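Long-range contact in glutathione S-transferase (Pseudomonas protegens, PDB 4IKH), which binds glutathione and probably acts as a glutathione transferase of the Ure2p-like group within the GST superfamily: residues Gly172-Ile176 with Arg215-Phe220. Where two conformers were deposited one is given. Residue numbers count along the deposited sequence, not the author numbering.
Sequences GREWI and RVLAKF
An irregular loop, G172-I176, crosses the last two turns of helix 211-220, with W175 and V216 closest in the CA register at 6.5 Å. G172 has phi/psi 82/4, where a CB would jam against the preceding carbonyl; R173 is extended, E174 (-68/-45) and W175 (-140/180) form a classic beta bulge, and the chain turns a corner at I176. Two successive loop carbonyls are satisfied by basic side chains one helical turn apart. R215, bent at chi3 (p), puts its guanidinium edge against R173 O, a bifurcated acceptor for NH1 (2.7 Å) and NH2 (3.0 Å); NH2 also makes a salt bridge to E212 and a weak hydrogen bond to L170 O, and NE is hydrogen-bonded outside the two segments. K219, with chi1 off-rotamer at -112° and chi3 p, donates NZ to E174 O at 2.6 Å. The same ammonium lies over the face of W175 (chi1 m, chi2 100°), 4.5 Å from the centroid of its five-membered ring, a cation-pi contact, while K219 CE makes a CH-pi contact 4.1 Å from the six-membered centroid. Alongside the lysine, W175 CE3 packs on V216 CG1 (3.4 Å), and W175 CZ3 approaches F220 CB (4.3 Å). I176 N is hydrogen-bonded to D185 OD1 and I176 O to H169 NE2. Basic side chains thus donate to loop carbonyls beside a tryptophan, tying the linker between helices 150-170 and 183-196 to helix 211-220 in the all-helical C-terminal domain of the GST fold.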
loop_
_atom_site.group_PDB
_atom_site.type_symbol
_atom_site.label_atom_id
_atom_site.label_comp_id
_atom_site.label_asym_id
_atom_site.label_seq_id
_atom_site.Cartn_x
_atom_site.Cartn_y
_atom_site.Cartn_z
ATOM N N GLY A 172 10.258 20.130 11.640
ATOM C CA GLY A 172 9.435 21.326 11.689
ATOM C C GLY A 172 7.933 21.086 11.648
ATOM O O GLY A 172 7.164 22.037 11.620
ATOM N N ARG A 173 7.510 19.824 11.647
ATOM C CA ARG A 173 6.081 19.523 11.607
ATOM C C ARG A 173 5.591 18.875 12.894
ATOM O O ARG A 173 6.310 18.101 13.525
ATOM C CB ARG A 173 5.750 18.600 10.424
ATOM C CG ARG A 173 6.189 19.118 9.071
ATOM C CD ARG A 173 5.756 18.175 7.951
ATOM N NE ARG A 173 6.186 18.674 6.651
ATOM C CZ ARG A 173 5.385 18.830 5.601
ATOM N NH1 ARG A 173 4.098 18.513 5.686
ATOM N NH2 ARG A 173 5.877 19.300 4.462
ATOM N N GLU A 174 4.354 19.178 13.266
ATOM C CA GLU A 174 3.708 18.498 14.382
ATOM C C GLU A 174 3.408 17.028 14.078
ATOM O O GLU A 174 3.634 16.151 14.916
ATOM C CB GLU A 174 2.413 19.213 14.727
ATOM C CG GLU A 174 2.635 20.636 15.207
ATOM C CD GLU A 174 1.396 21.205 15.846
ATOM O OE1 GLU A 174 0.767 20.473 16.641
ATOM O OE2 GLU A 174 1.041 22.368 15.548
ATOM N N TRP A 175 2.875 16.777 12.880
ATOM C CA TRP A 175 2.547 15.425 12.420
ATOM C C TRP A 175 2.932 15.299 10.953
ATOM O O TRP A 175 3.401 16.261 10.348
ATOM C CB TRP A 175 1.042 15.158 12.549
ATOM C CG TRP A 175 0.494 15.335 13.945
ATOM C CD1 TRP A 175 -0.175 16.422 14.439
ATOM C CD2 TRP A 175 0.551 14.381 15.011
ATOM N NE1 TRP A 175 -0.525 16.203 15.757
ATOM C CE2 TRP A 175 -0.092 14.956 16.127
ATOM C CE3 TRP A 175 1.083 13.090 15.128
ATOM C CZ2 TRP A 175 -0.208 14.287 17.351
ATOM C CZ3 TRP A 175 0.973 12.431 16.339
ATOM C CH2 TRP A 175 0.328 13.026 17.433
ATOM N N ILE A 176 2.705 14.125 10.370
ATOM C CA ILE A 176 3.038 13.895 8.966
ATOM C C ILE A 176 2.475 14.968 8.027
ATOM O O ILE A 176 3.191 15.464 7.153
ATOM C CB ILE A 176 2.598 12.473 8.515
ATOM C CG1 ILE A 176 3.434 11.415 9.252
ATOM C CG2 ILE A 176 2.718 12.338 6.998
ATOM C CD1 ILE A 176 2.955 9.959 9.109
ATOM N N ARG A 215 10.222 11.932 18.206
ATOM C CA ARG A 215 9.373 12.990 18.747
ATOM C C ARG A 215 7.892 12.716 18.472
ATOM O O ARG A 215 7.076 12.704 19.400
ATOM C CB ARG A 215 9.766 14.364 18.191
ATOM C CG ARG A 215 8.761 15.463 18.531
ATOM C CD ARG A 215 9.148 16.827 17.950
ATOM N NE ARG A 215 9.447 16.757 16.516
ATOM C CZ ARG A 215 8.554 16.963 15.551
ATOM N NH1 ARG A 215 7.292 17.257 15.859
ATOM N NH2 ARG A 215 8.921 16.882 14.273
ATOM N N VAL A 216 7.546 12.477 17.205
ATOM C CA VAL A 216 6.146 12.333 16.837
ATOM C C VAL A 216 5.569 11.017 17.379
ATOM O O VAL A 216 4.417 10.965 17.800
ATOM C CB VAL A 216 5.945 12.453 15.308
ATOM C CG1 VAL A 216 4.461 12.421 14.955
ATOM C CG2 VAL A 216 6.580 13.747 14.798
ATOM N N LEU A 217 6.385 9.970 17.390
ATOM C CA LEU A 217 6.004 8.698 18.006
ATOM C C LEU A 217 5.664 8.895 19.480
ATOM O O LEU A 217 4.657 8.365 19.964
ATOM C CB LEU A 217 7.136 7.680 17.890
ATOM C CG LEU A 217 6.873 6.335 18.583
ATOM C CD1 LEU A 217 5.795 5.555 17.836
ATOM C CD2 LEU A 217 8.133 5.503 18.684
ATOM N N ALA A 218 6.503 9.656 20.191
ATOM C CA ALA A 218 6.248 9.928 21.595
ATOM C C ALA A 218 4.895 10.614 21.749
ATOM O O ALA A 218 4.124 10.285 22.654
ATOM C CB ALA A 218 7.373 10.786 22.210
ATOM N N LYS A 219 4.598 11.555 20.856
ATOM C CA LYS A 219 3.338 12.291 20.928
ATOM C C LYS A 219 2.150 11.390 20.615
ATOM O O LYS A 219 1.068 11.547 21.186
ATOM C CB LYS A 219 3.356 13.465 19.952
ATOM C CG LYS A 219 3.367 14.815 20.597
ATOM C CD LYS A 219 3.869 15.856 19.624
ATOM C CE LYS A 219 2.976 15.978 18.423
ATOM N NZ LYS A 219 3.627 16.862 17.420
ATOM N N PHE A 220 2.367 10.453 19.696
ATOM C CA PHE A 220 1.349 9.501 19.270
ATOM C C PHE A 220 0.865 8.592 20.406
ATOM O O PHE A 220 -0.338 8.475 20.648
ATOM C CB PHE A 220 1.918 8.652 18.127
ATOM C CG PHE A 220 0.940 7.692 17.524
ATOM C CD1 PHE A 220 -0.110 8.150 16.738
ATOM C CD2 PHE A 220 1.092 6.323 17.703
ATOM C CE1 PHE A 220 -1.011 7.246 16.154
ATOM C CE2 PHE A 220 0.200 5.423 17.131
ATOM C CZ PHE A 220 -0.856 5.893 16.359
#